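Local coordinates for protein N-acetylmuramoyl-L-alanine amidase (Mycolicibacterium smegmatis, PDB 7AGM) that probably hydrolyses, with a bound zinc ion, the amide bond joining N-acetylmuramic acid to the L-alanine of the stem peptide in peptidoglycan, at residues 10-15 / 73-78; 94-99 / 173-178; 65-70 / 207-212. All coordinates share one frame; numbering follows the deposited sequence. Where two conformers were deposited one is given.

Contact 1 (10-15 / 73-78); sequences IVFLDP and RTAMSR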
ATOM      1  N   ILE A  10      12.061 -10.922  -2.686  1.00 14.02           N
ATOM      2  CA  ILE A  10      10.642 -11.259  -2.592  1.00 13.51           C
ATOM      3  C   ILE A  10       9.855 -10.048  -2.114  1.00 13.12           C
ATOM      4  O   ILE A  10      10.156  -9.484  -1.054  1.00 13.68           O
ATOM      5  CB  ILE A  10      10.414 -12.448  -1.642  1.00 14.15           C
ATOM      6  CG1 ILE A  10      11.257 -13.651  -2.069  1.00 16.01           C
ATOM      7  CG2 ILE A  10       8.947 -12.788  -1.570  1.00 15.19           C
ATOM      8  CD1 ILE A  10      11.417 -14.667  -0.971  1.00 17.74           C
ATOM      9  N   VAL A  11       8.829  -9.669  -2.874  1.00 12.32           N
ATOM     10  CA  VAL A  11       7.937  -8.570  -2.522  1.00 13.12           C
ATOM     11  C   VAL A  11       6.513  -9.101  -2.448  1.00 12.75           C
ATOM     12  O   VAL A  11       6.026  -9.732  -3.398  1.00 13.21           O
ATOM     13  CB  VAL A  11       8.022  -7.425  -3.551  1.00 13.05           C
ATOM     14  CG1 VAL A  11       7.006  -6.324  -3.229  1.00 14.29           C
ATOM     15  CG2 VAL A  11       9.446  -6.871  -3.630  1.00 13.67           C
ATOM     16  N   PHE A  12       5.840  -8.842  -1.328  1.00 11.87           N
ATOM     17  CA  PHE A  12       4.416  -9.131  -1.191  1.00 12.31           C
ATOM     18  C   PHE A  12       3.626  -7.859  -1.472  1.00 12.08           C
ATOM     19  O   PHE A  12       3.882  -6.813  -0.855  1.00 13.11           O
ATOM     20  CB  PHE A  12       4.101  -9.648   0.214  1.00 13.85           C
ATOM     21  CG  PHE A  12       2.674 -10.096   0.387  1.00 13.43           C
ATOM     22  CD1 PHE A  12       2.272 -11.363  -0.037  1.00 14.74           C
ATOM     23  CD2 PHE A  12       1.728  -9.264   0.976  1.00 13.83           C
ATOM     24  CE1 PHE A  12       0.952 -11.782   0.124  1.00 16.06           C
ATOM     25  CE2 PHE A  12       0.419  -9.683   1.145  1.00 16.04           C
ATOM     26  CZ  PHE A  12       0.027 -10.948   0.714  1.00 16.04           C
ATOM     27  N   LEU A  13       2.680  -7.946  -2.414  1.00 12.30           N
ATOM     28  CA  LEU A  13       1.875  -6.813  -2.856  1.00 12.90           C
ATOM     29  C   LEU A  13       0.442  -6.991  -2.383  1.00 13.24           C
ATOM     30  O   LEU A  13      -0.154  -8.057  -2.576  1.00 14.95           O
ATOM     31  CB  LEU A  13       1.905  -6.698  -4.383  1.00 13.29           C
ATOM     32  CG  LEU A  13       3.276  -6.391  -4.986  1.00 13.92           C
ATOM     33  CD1 LEU A  13       3.233  -6.562  -6.504  1.00 15.42           C
ATOM     34  CD2 LEU A  13       3.737  -4.981  -4.599  1.00 15.11           C
ATOM     35  N   ASP A  14      -0.116  -5.942  -1.781  1.00 12.88           N
ATOM     36  CA  ASP A  14      -1.463  -5.975  -1.211  1.00 13.71           C
ATOM     37  C   ASP A  14      -2.310  -4.843  -1.777  1.00 14.57           C
ATOM     38  O   ASP A  14      -2.312  -3.722  -1.246  1.00 15.08           O
ATOM     39  CB  ASP A  14      -1.407  -5.907   0.315  1.00 14.12           C
ATOM     40  CG  ASP A  14      -2.775  -5.712   0.939  1.00 17.19           C
ATOM     41  OD1 ASP A  14      -3.750  -6.308   0.432  1.00 20.14           O
ATOM     42  OD2 ASP A  14      -2.870  -4.965   1.940  1.00 17.26           O
ATOM     43  N   PRO A  15      -3.065  -5.104  -2.843  1.00 15.06           N
ATOM     44  CA  PRO A  15      -4.026  -4.095  -3.320  1.00 14.15           C
ATOM     45  C   PRO A  15      -5.199  -4.009  -2.354  1.00 13.83           C
ATOM     46  O   PRO A  15      -5.932  -4.982  -2.153  1.00 14.47           O
ATOM     47  CB  PRO A  15      -4.449  -4.618  -4.698  1.00 15.10           C
ATOM     48  CG  PRO A  15      -4.157  -6.092  -4.671  1.00 16.40           C
ATOM     49  CD  PRO A  15      -3.076  -6.343  -3.643  1.00 16.12           C
ATOM     50  N   ARG A  73      10.740 -11.505  -7.320  1.00 13.85           N
ATOM     51  CA  ARG A  73       9.637 -12.416  -7.045  1.00 13.20           C
ATOM     52  C   ARG A  73       8.496 -11.652  -6.398  1.00 13.72           C
ATOM     53  O   ARG A  73       8.722 -10.780  -5.553  1.00 15.01           O
ATOM     54  CB  ARG A  73      10.081 -13.500  -6.062  1.00 13.30           C
ATOM     55  CG  ARG A  73      11.137 -14.468  -6.571  1.00 13.72           C
ATOM     56  CD  ARG A  73      11.489 -15.466  -5.467  1.00 15.10           C
ATOM     57  NE  ARG A  73      12.071 -16.713  -5.957  1.00 16.10           N
ATOM     58  CZ  ARG A  73      13.353 -17.048  -5.845  1.00 19.43           C
ATOM     59  NH1 ARG A  73      14.221 -16.218  -5.262  1.00 21.11           N
ATOM     60  NH2 ARG A  73      13.770 -18.217  -6.320  1.00 21.55           N
ATOM     61  N   THR A  74       7.266 -11.991  -6.774  1.00 13.66           N
ATOM     62  CA  THR A  74       6.106 -11.347  -6.181  1.00 14.07           C
ATOM     63  C   THR A  74       5.042 -12.369  -5.807  1.00 14.61           C
ATOM     64  O   THR A  74       4.949 -13.464  -6.379  1.00 15.77           O
ATOM     65  CB  THR A  74       5.480 -10.275  -7.104  1.00 16.59           C
ATOM     66  OG1 THR A  74       5.015 -10.884  -8.316  1.00 18.02           O
ATOM     67  CG2 THR A  74       6.484  -9.173  -7.442  1.00 17.83           C
ATOM     68  N   ALA A  75       4.216 -11.961  -4.844  1.00 14.34           N
ATOM     69  CA  ALA A  75       2.949 -12.604  -4.539  1.00 14.92           C
ATOM     70  C   ALA A  75       1.955 -11.510  -4.193  1.00 15.27           C
ATOM     71  O   ALA A  75       2.349 -10.421  -3.769  1.00 15.10           O
ATOM     72  CB  ALA A  75       3.045 -13.599  -3.377  1.00 16.34           C
ATOM     73  N   MET A  76       0.670 -11.791  -4.394  1.00 16.47           N
ATOM     74  CA  MET A  76      -0.383 -10.816  -4.141  1.00 17.80           C
ATOM     75  C   MET A  76      -1.376 -11.322  -3.102  1.00 17.61           C
ATOM     76  O   MET A  76      -1.590 -12.528  -2.944  1.00 18.48           O
ATOM     77  CB  MET A  76      -1.102 -10.423  -5.440  1.00 20.69           C
ATOM     78  CG  MET A  76      -0.220  -9.624  -6.388  1.00 24.28           C
ATOM     79  SD  MET A  76      -1.106  -9.060  -7.844  1.00 29.90           S
ATOM     80  CE  MET A  76      -2.456  -8.156  -7.099  1.00 41.63           C
ATOM     81  N   SER A  77      -1.991 -10.380  -2.389  1.00 17.21           N
ATOM     82  CA  SER A  77      -2.950 -10.731  -1.351  1.00 17.51           C
ATOM     83  C   SER A  77      -4.299 -11.171  -1.903  1.00 18.41           C
ATOM     84  O   SER A  77      -5.061 -11.822  -1.183  1.00 20.13           O
ATOM     85  CB  SER A  77      -3.162  -9.540  -0.422  1.00 18.25           C
ATOM     86  OG  SER A  77      -3.727  -8.463  -1.140  1.00 16.90           O
ATOM     87  N   ARG A  78      -4.622 -10.821  -3.146  1.00 18.00           N
ATOM     88  CA  ARG A  78      -5.871 -11.245  -3.757  1.00 18.32           C
ATOM     89  C   ARG A  78      -5.633 -11.435  -5.243  1.00 19.50           C
ATOM     90  O   ARG A  78      -4.673 -10.907  -5.810  1.00 19.47           O
ATOM     91  CB  ARG A  78      -7.011 -10.251  -3.493  1.00 18.17           C
ATOM     92  CG  ARG A  78      -6.769  -8.842  -4.009  1.00 17.98           C
ATOM     93  CD  ARG A  78      -8.011  -8.017  -3.724  1.00 17.70           C
ATOM     94  NE  ARG A  78      -7.879  -6.564  -3.825  1.00 17.70           N
ATOM     95  CZ  ARG A  78      -8.502  -5.805  -4.727  1.00 17.92           C
ATOM     96  NH1 ARG A  78      -9.260  -6.357  -5.675  1.00 18.66           N
ATOM     97  NH2 ARG A  78      -8.372  -4.485  -4.681  1.00 16.68           N
TER
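Asp14 CG lies anti to its backbone N (chi1 171°), while Ser77 OG sits between its own backbone N and carbonyl carbon (chi1 63°), and OG donates to Asp14 OD1 at 2.7 Å, on the anti side of the carboxylate. This bond closes the C-terminal end of a beta-alpha-beta unit: edge strand 73-76 runs parallel to strand 10-15, with helix 52-69 between them in the chain. The strands illustrate parallel pairing, starting with Val11 N to Arg73 O at 2.9 Å and ending with Ser77 N to Leu13 O at 3.0 Å. On one face, Phe12 CZ reaches across to Ser77 CB (3.7 Å); on the other, Met76 CE abuts Pro15 CG at 3.6 Å, the two side chains crossing at about a right angle. Arg91 bridges to Asp14 OD1 and Ser105 OG bonds to OD2, tying this buried carboxylate in place about 8 Å from the zinc ion. Arg78 NH2, directed to His53 O, helps fix the guanidinium. Beside it, Arg78 NE donates to Pro15 O at 3.0 Å, with an N-H...O angle of 169°: the oxygen is close to the guanidinium plane, whereas NE stands above the carbonyl plane.

Contact 2 (94-99 / 173-178); sequences MANSLR and LAQFPS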
ATOM      1  N   MET A  94      -0.572 -13.672   5.424  1.00 15.82           N
ATOM      2  CA  MET A  94      -0.075 -14.090   4.114  1.00 16.30           C
ATOM      3  C   MET A  94       1.295 -13.492   3.835  1.00 14.48           C
ATOM      4  O   MET A  94       2.199 -14.186   3.358  1.00 15.33           O
ATOM      5  CB  MET A  94      -1.053 -13.658   3.027  1.00 18.82           C
ATOM      6  CG  MET A  94      -2.378 -14.382   3.059  1.00 21.48           C
ATOM      7  SD  MET A  94      -3.530 -13.613   1.889  1.00 26.53           S
ATOM      8  CE  MET A  94      -2.850 -14.179   0.326  1.00 33.73           C
ATOM      9  N   ALA A  95       1.478 -12.207   4.149  1.00 13.95           N
ATOM     10  CA  ALA A  95       2.781 -11.585   3.958  1.00 14.35           C
ATOM     11  C   ALA A  95       3.836 -12.266   4.816  1.00 14.11           C
ATOM     12  O   ALA A  95       4.915 -12.624   4.331  1.00 14.47           O
ATOM     13  CB  ALA A  95       2.708 -10.098   4.304  1.00 14.34           C
ATOM     14  N   ASN A  96       3.523 -12.487   6.094  1.00 14.28           N
ATOM     15  CA  ASN A  96       4.504 -13.065   7.009  1.00 14.73           C
ATOM     16  C   ASN A  96       4.883 -14.487   6.607  1.00 14.97           C
ATOM     17  O   ASN A  96       6.045 -14.891   6.761  1.00 15.28           O
ATOM     18  CB  ASN A  96       3.981 -13.029   8.448  1.00 14.07           C
ATOM     19  CG  ASN A  96       3.973 -11.623   9.032  1.00 14.14           C
ATOM     20  OD1 ASN A  96       4.792 -10.782   8.659  1.00 15.24           O
ATOM     21  ND2 ASN A  96       3.048 -11.362   9.950  1.00 15.51           N
ATOM     22  N   SER A  97       3.920 -15.267   6.093  1.00 16.17           N
ATOM     23  CA  SER A  97       4.214 -16.637   5.662  1.00 16.86           C
ATOM     24  C   SER A  97       5.261 -16.675   4.561  1.00 15.72           C
ATOM     25  O   SER A  97       5.953 -17.690   4.389  1.00 15.24           O
ATOM     26  CB  SER A  97       2.941 -17.314   5.141  1.00 19.45           C
ATOM     27  OG  SER A  97       1.960 -17.428   6.151  1.00 23.58           O
ATOM     28  N   LEU A  98       5.391 -15.594   3.808  1.00 16.01           N
ATOM     29  CA  LEU A  98       6.332 -15.535   2.709  1.00 16.48           C
ATOM     30  C   LEU A  98       7.710 -15.051   3.142  1.00 15.97           C
ATOM     31  O   LEU A  98       8.656 -15.163   2.355  1.00 16.80           O
ATOM     32  CB  LEU A  98       5.756 -14.634   1.613  1.00 18.06           C
ATOM     33  CG  LEU A  98       6.423 -14.597   0.252  1.00 20.65           C
ATOM     34  CD1 LEU A  98       6.535 -16.003  -0.341  1.00 20.83           C
ATOM     35  CD2 LEU A  98       5.618 -13.688  -0.669  1.00 21.78           C
ATOM     36  N   ARG A  99       7.849 -14.549   4.372  1.00 14.85           N
ATOM     37  CA  ARG A  99       9.088 -13.975   4.891  0.53 15.17           C
ATOM     38  C   ARG A  99       9.731 -13.076   3.826  1.00 15.01           C
ATOM     39  O   ARG A  99      10.892 -13.278   3.455  1.00 15.40           O
ATOM     40  CB  ARG A  99      10.056 -15.057   5.361  0.53 15.61           C
ATOM     41  CG  ARG A  99       9.401 -16.161   6.194  0.53 15.89           C
ATOM     42  CD  ARG A  99      10.433 -17.128   6.744  0.53 16.74           C
ATOM     43  NE  ARG A  99      11.267 -16.437   7.717  0.53 17.15           N
ATOM     44  CZ  ARG A  99      11.049 -16.428   9.030  0.53 17.96           C
ATOM     45  NH1 ARG A  99      10.039 -17.113   9.551  0.53 18.32           N
ATOM     46  NH2 ARG A  99      11.851 -15.739   9.823  0.53 18.75           N
ATOM     47  N   LEU A 173       0.904  -5.931  12.309  1.00 13.61           N
ATOM     48  CA  LEU A 173       1.138  -7.366  12.387  1.00 14.45           C
ATOM     49  C   LEU A 173       2.307  -7.836  11.531  1.00 14.26           C
ATOM     50  O   LEU A 173       2.719  -8.996  11.661  1.00 15.08           O
ATOM     51  CB  LEU A 173      -0.140  -8.131  12.016  1.00 16.16           C
ATOM     52  CG  LEU A 173      -1.321  -7.979  12.985  1.00 16.72           C
ATOM     53  CD1 LEU A 173      -2.634  -8.431  12.351  1.00 18.04           C
ATOM     54  CD2 LEU A 173      -1.046  -8.748  14.276  1.00 16.29           C
ATOM     55  N   ALA A 174       2.854  -6.970  10.676  1.00 12.81           N
ATOM     56  CA  ALA A 174       3.960  -7.378   9.815  1.00 12.43           C
ATOM     57  C   ALA A 174       5.223  -7.625  10.624  1.00 13.43           C
ATOM     58  O   ALA A 174       5.563  -6.860  11.533  1.00 14.72           O
ATOM     59  CB  ALA A 174       4.239  -6.301   8.764  1.00 14.32           C
ATOM     60  N   GLN A 175       5.940  -8.685  10.254  1.00 14.12           N
ATOM     61  CA  GLN A 175       7.206  -9.056  10.875  1.00 15.44           C
ATOM     62  C   GLN A 175       8.382  -8.893   9.920  1.00 14.99           C
ATOM     63  O   GLN A 175       9.499  -9.319  10.243  1.00 15.84           O
ATOM     64  CB  GLN A 175       7.121 -10.484  11.425  1.00 18.10           C
ATOM     65  CG  GLN A 175       5.980 -10.673  12.427  1.00 24.48           C
ATOM     66  CD  GLN A 175       5.830 -12.110  12.878  1.00 34.96           C
ATOM     67  OE1 GLN A 175       6.674 -12.954  12.581  1.00 42.01           O
ATOM     68  NE2 GLN A 175       4.752 -12.397  13.596  1.00 39.30           N
ATOM     69  N   PHE A 176       8.151  -8.271   8.767  1.00 13.72           N
ATOM     70  CA  PHE A 176       9.114  -8.022   7.706  1.00 13.06           C
ATOM     71  C   PHE A 176       8.855  -6.611   7.210  1.00 12.35           C
ATOM     72  O   PHE A 176       7.813  -6.031   7.525  1.00 13.33           O
ATOM     73  CB  PHE A 176       8.929  -9.074   6.597  1.00 13.12           C
ATOM     74  CG  PHE A 176       9.119 -10.462   7.116  1.00 13.81           C
ATOM     75  CD1 PHE A 176       8.056 -11.176   7.653  1.00 14.60           C
ATOM     76  CD2 PHE A 176      10.387 -11.008   7.177  1.00 14.71           C
ATOM     77  CE1 PHE A 176       8.259 -12.426   8.214  1.00 14.80           C
ATOM     78  CE2 PHE A 176      10.594 -12.262   7.737  1.00 15.57           C
ATOM     79  CZ  PHE A 176       9.533 -12.970   8.249  1.00 15.58           C
ATOM     80  N   PRO A 177       9.795  -6.009   6.483  1.00 13.12           N
ATOM     81  CA  PRO A 177       9.659  -4.584   6.145  1.00 13.72           C
ATOM     82  C   PRO A 177       8.368  -4.326   5.377  1.00 12.11           C
ATOM     83  O   PRO A 177       8.038  -5.048   4.431  1.00 13.10           O
ATOM     84  CB  PRO A 177      10.893  -4.306   5.280  1.00 14.21           C
ATOM     85  CG  PRO A 177      11.890  -5.302   5.757  1.00 14.33           C
ATOM     86  CD  PRO A 177      11.098  -6.545   6.059  1.00 13.48           C
ATOM     87  N   SER A 178       7.630  -3.286   5.792  1.00 11.74           N
ATOM     88  CA  SER A 178       6.268  -3.102   5.295  1.00 12.06           C
ATOM     89  C   SER A 178       5.860  -1.639   5.368  1.00 11.91           C
ATOM     90  O   SER A 178       6.088  -0.978   6.390  1.00 12.89           O
ATOM     91  CB  SER A 178       5.296  -3.964   6.109  1.00 13.00           C
ATOM     92  OG  SER A 178       3.978  -3.897   5.593  1.00 14.37           O
TER
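Asn96 OD1 accepts from the backbone N of Gln175 at 2.9 Å (N-H...O 158°) and also meets Phe176 CD1 at the ring edge, 3.4 Å away. The other arm of the same amide, ND2, donates to Leu173 O at 2.9 Å (162°). That oxygen lies close to the amide plane, although ND2 itself stands above the carbonyl plane of Leu173. With Asn96 CG beside its backbone N and anti to the carbonyl carbon, one side-chain amide near the end of helix 88-98 thus pairs with a backbone C=O and a backbone N-H of the segment that leads from helix 169-173 into strand 178-185. Gln175 CB lies 3.6 Å from Asn96 OD1, the two side chains crossing at about a right angle. Further on, Arg99 leaves the helix with positive phi, and its CA comes over the centre of the Phe176 ring, 3.6 Å from the centroid and 14° off the ring normal, a CH-pi contact. Arg99 CB lies on the same side, out by the rim, 3.6 Å from Phe176 CZ. In the conformer given, one of two, Phe176 CZ also lies over a face of the Arg99 guanidinium. Phe176 touches Ile103 and Pro100 as well, and Ala174 O is held by Asn128 and Gln131. With the amide paired at both ends, Asn96 cannot turn over without setting donor against donor and acceptor against acceptor; the two bonds therefore define its orientation.

Contact 3 (65-70 / 207-212); sequences AALTAL and AIVRGI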
ATOM      1  N   ALA A  65       3.984  -6.303 -12.743  1.00 15.25           N
ATOM      2  CA  ALA A  65       4.623  -6.502 -14.041  1.00 15.57           C
ATOM      3  C   ALA A  65       6.014  -5.879 -14.082  1.00 15.19           C
ATOM      4  O   ALA A  65       6.959  -6.488 -14.597  1.00 16.45           O
ATOM      5  CB  ALA A  65       3.745  -5.914 -15.144  1.00 16.15           C
ATOM      6  N   ALA A  66       6.169  -4.671 -13.531  1.00 14.76           N
ATOM      7  CA  ALA A  66       7.474  -4.022 -13.561  1.00 15.95           C
ATOM      8  C   ALA A  66       8.476  -4.755 -12.679  1.00 16.09           C
ATOM      9  O   ALA A  66       9.643  -4.912 -13.057  1.00 16.90           O
ATOM     10  CB  ALA A  66       7.351  -2.550 -13.167  1.00 16.74           C
ATOM     11  N   LEU A  67       8.032  -5.239 -11.516  1.00 15.66           N
ATOM     12  CA  LEU A  67       8.923  -6.000 -10.640  1.00 15.59           C
ATOM     13  C   LEU A  67       9.368  -7.298 -11.302  1.00 15.82           C
ATOM     14  O   LEU A  67      10.550  -7.656 -11.249  1.00 15.86           O
ATOM     15  CB  LEU A  67       8.244  -6.282  -9.298  1.00 15.92           C
ATOM     16  CG  LEU A  67       8.056  -5.050  -8.418  1.00 15.69           C
ATOM     17  CD1 LEU A  67       7.347  -5.437  -7.132  1.00 14.64           C
ATOM     18  CD2 LEU A  67       9.400  -4.377  -8.122  1.00 16.58           C
ATOM     19  N   THR A  68       8.436  -8.014 -11.937  1.00 15.90           N
ATOM     20  CA  THR A  68       8.795  -9.236 -12.647  1.00 18.54           C
ATOM     21  C   THR A  68       9.865  -8.965 -13.700  1.00 19.24           C
ATOM     22  O   THR A  68      10.807  -9.751 -13.855  1.00 19.78           O
ATOM     23  CB  THR A  68       7.540  -9.846 -13.281  1.00 22.09           C
ATOM     24  OG1 THR A  68       6.609 -10.210 -12.252  1.00 22.42           O
ATOM     25  CG2 THR A  68       7.896 -11.087 -14.088  1.00 27.96           C
ATOM     26  N   ALA A  69       9.755  -7.838 -14.411  1.00 19.25           N
ATOM     27  CA  ALA A  69      10.751  -7.498 -15.422  1.00 20.16           C
ATOM     28  C   ALA A  69      12.127  -7.268 -14.808  1.00 20.53           C
ATOM     29  O   ALA A  69      13.143  -7.424 -15.495  1.00 21.57           O
ATOM     30  CB  ALA A  69      10.302  -6.262 -16.203  1.00 21.40           C
ATOM     31  N   LEU A  70      12.181  -6.887 -13.533  1.00 20.93           N
ATOM     32  CA  LEU A  70      13.435  -6.736 -12.803  1.00 20.16           C
ATOM     33  C   LEU A  70      13.902  -8.041 -12.163  1.00 20.10           C
ATOM     34  O   LEU A  70      14.906  -8.041 -11.439  1.00 21.40           O
ATOM     35  CB  LEU A  70      13.296  -5.644 -11.733  1.00 20.21           C
ATOM     36  CG  LEU A  70      12.973  -4.232 -12.237  1.00 21.00           C
ATOM     37  CD1 LEU A  70      12.603  -3.301 -11.084  1.00 21.91           C
ATOM     38  CD2 LEU A  70      14.143  -3.661 -13.030  1.00 22.26           C
ATOM     39  N   ALA A 207       6.290   5.059  -9.902  1.00 14.91           N
ATOM     40  CA  ALA A 207       6.898   5.667  -8.721  1.00 15.05           C
ATOM     41  C   ALA A 207       7.015   4.662  -7.583  1.00 15.39           C
ATOM     42  O   ALA A 207       8.039   4.611  -6.887  1.00 15.83           O
ATOM     43  CB  ALA A 207       6.057   6.869  -8.288  1.00 16.05           C
ATOM     44  N   ILE A 208       5.971   3.859  -7.372  1.00 14.20           N
ATOM     45  CA  ILE A 208       6.026   2.833  -6.334  1.00 13.70           C
ATOM     46  C   ILE A 208       7.144   1.833  -6.620  1.00 13.34           C
ATOM     47  O   ILE A 208       7.888   1.437  -5.713  1.00 13.42           O
ATOM     48  CB  ILE A 208       4.645   2.166  -6.172  1.00 13.74           C
ATOM     49  CG1 ILE A 208       3.637   3.200  -5.647  1.00 14.60           C
ATOM     50  CG2 ILE A 208       4.751   0.918  -5.272  1.00 14.05           C
ATOM     51  CD1 ILE A 208       2.188   2.711  -5.644  1.00 15.37           C
ATOM     52  N   VAL A 209       7.294   1.429  -7.888  1.00 13.87           N
ATOM     53  CA  VAL A 209       8.360   0.500  -8.261  1.00 13.65           C
ATOM     54  C   VAL A 209       9.734   1.086  -7.955  1.00 14.66           C
ATOM     55  O   VAL A 209      10.619   0.385  -7.446  1.00 15.71           O
ATOM     56  CB  VAL A 209       8.221   0.085  -9.741  1.00 15.00           C
ATOM     57  CG1 VAL A 209       9.459  -0.659 -10.205  1.00 15.97           C
ATOM     58  CG2 VAL A 209       6.985  -0.780  -9.933  1.00 16.89           C
ATOM     59  N   ARG A 210       9.936   2.375  -8.240  1.00 14.76           N
ATOM     60  CA  ARG A 210      11.213   3.004  -7.901  1.00 15.94           C
ATOM     61  C   ARG A 210      11.464   2.957  -6.399  1.00 14.92           C
ATOM     62  O   ARG A 210      12.592   2.704  -5.957  1.00 15.90           O
ATOM     63  CB  ARG A 210      11.248   4.448  -8.400  1.00 19.00           C
ATOM     64  CG  ARG A 210      11.337   4.580  -9.911  1.00 23.48           C
ATOM     65  CD  ARG A 210      11.242   6.036 -10.351  1.00 28.78           C
ATOM     66  NE  ARG A 210      12.386   6.822  -9.900  1.00 66.06           N
ATOM     67  CZ  ARG A 210      12.507   8.138 -10.065  1.00 79.90           C
ATOM     68  NH1 ARG A 210      11.549   8.827 -10.670  1.00 67.93           N
ATOM     69  NH2 ARG A 210      13.590   8.765  -9.621  1.00 67.22           N
ATOM     70  N   GLY A 211      10.425   3.204  -5.600  1.00 14.38           N
ATOM     71  CA  GLY A 211      10.563   3.065  -4.154  1.00 14.60           C
ATOM     72  C   GLY A 211      10.938   1.655  -3.731  1.00 13.45           C
ATOM     73  O   GLY A 211      11.810   1.459  -2.876  1.00 14.16           O
ATOM     74  N   ILE A 212      10.260   0.654  -4.297  1.00 13.39           N
ATOM     75  CA  ILE A 212      10.543  -0.740  -3.953  1.00 13.34           C
ATOM     76  C   ILE A 212      11.960  -1.116  -4.358  1.00 14.02           C
ATOM     77  O   ILE A 212      12.724  -1.675  -3.558  1.00 14.88           O
ATOM     78  CB  ILE A 212       9.503  -1.681  -4.591  1.00 13.39           C
ATOM     79  CG1 ILE A 212       8.117  -1.387  -4.017  1.00 13.06           C
ATOM     80  CG2 ILE A 212       9.913  -3.146  -4.383  1.00 15.21           C
ATOM     81  CD1 ILE A 212       7.004  -2.198  -4.695  1.00 13.72           C
TER
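Leu67 and Val209 mark the place where helix segments 65-69 and 207-212 come together, their CA atoms 6.9 Å apart. The segments run in broadly the same N-to-C sense, crossing at -42° with their axes 10.3 Å apart at closest approach, and the contact between them is made by aliphatic side chains. Val209 points at the other helix and carries most of the meeting. Its CG1 is anti to the backbone N (chi1 169°) and its CG2 lies beside that N, which presents two methyls to helix 52-69. CG2 comes to 3.7 Å from Ala66 CB, the closest approach of the contact, consistent with the small alanine side chain at this point. CG1 also reaches Ala66 CB and extends the contact to Leu70 CD1 (4.2 Å) and Leu67 CD2 (4.3 Å). Val63 also touches Val209, so the valine faces residues 63, 66, 67 and 70, the spacing of a knobs-into-holes socket. One turn further on, Ile212 meets Leu67 with its side chain at about a right angle to it: Ile212 CG2 approaches Leu67 CD2 at 4.0 Å, and Ile212 CD1 approaches Leu67 CD1 at 4.1 Å. The pairing thus grades from the more exposed Leu70 to the buried Leu67 and Ile212. Beneath them lies the central sheet: Ile212 rests on Val104 and Ile208 on Ile106 of strand 102-109, while Leu67 touches Val72 just before strand 73-76. On its other flank helix 198-219 is met by helix 134-148, through Met142 and Leu146, so it sits between two helices on one side of the sheet.

How the contacts relate
Contact 1 opens first, at 10-15, and the 57 residues it spans include the zinc ligands His17 and Glu52. Before it closes at 73-78, contact 3 opens at 65-70, so these two cross. Contact 2 begins after contact 1 has closed and is nested wholly within the long span that 207-212 finally ends; that inner loop contains the third zinc ligand, His107. In space contact 1 is the middle layer: Phe12 and Ile10 face Ala95 and Leu98 of contact 2, while Val11, on the opposite face, meets Leu67 and Ile212 of contact 3. Contacts 2 and 3 do not touch. The result is an alpha/beta/alpha sandwich.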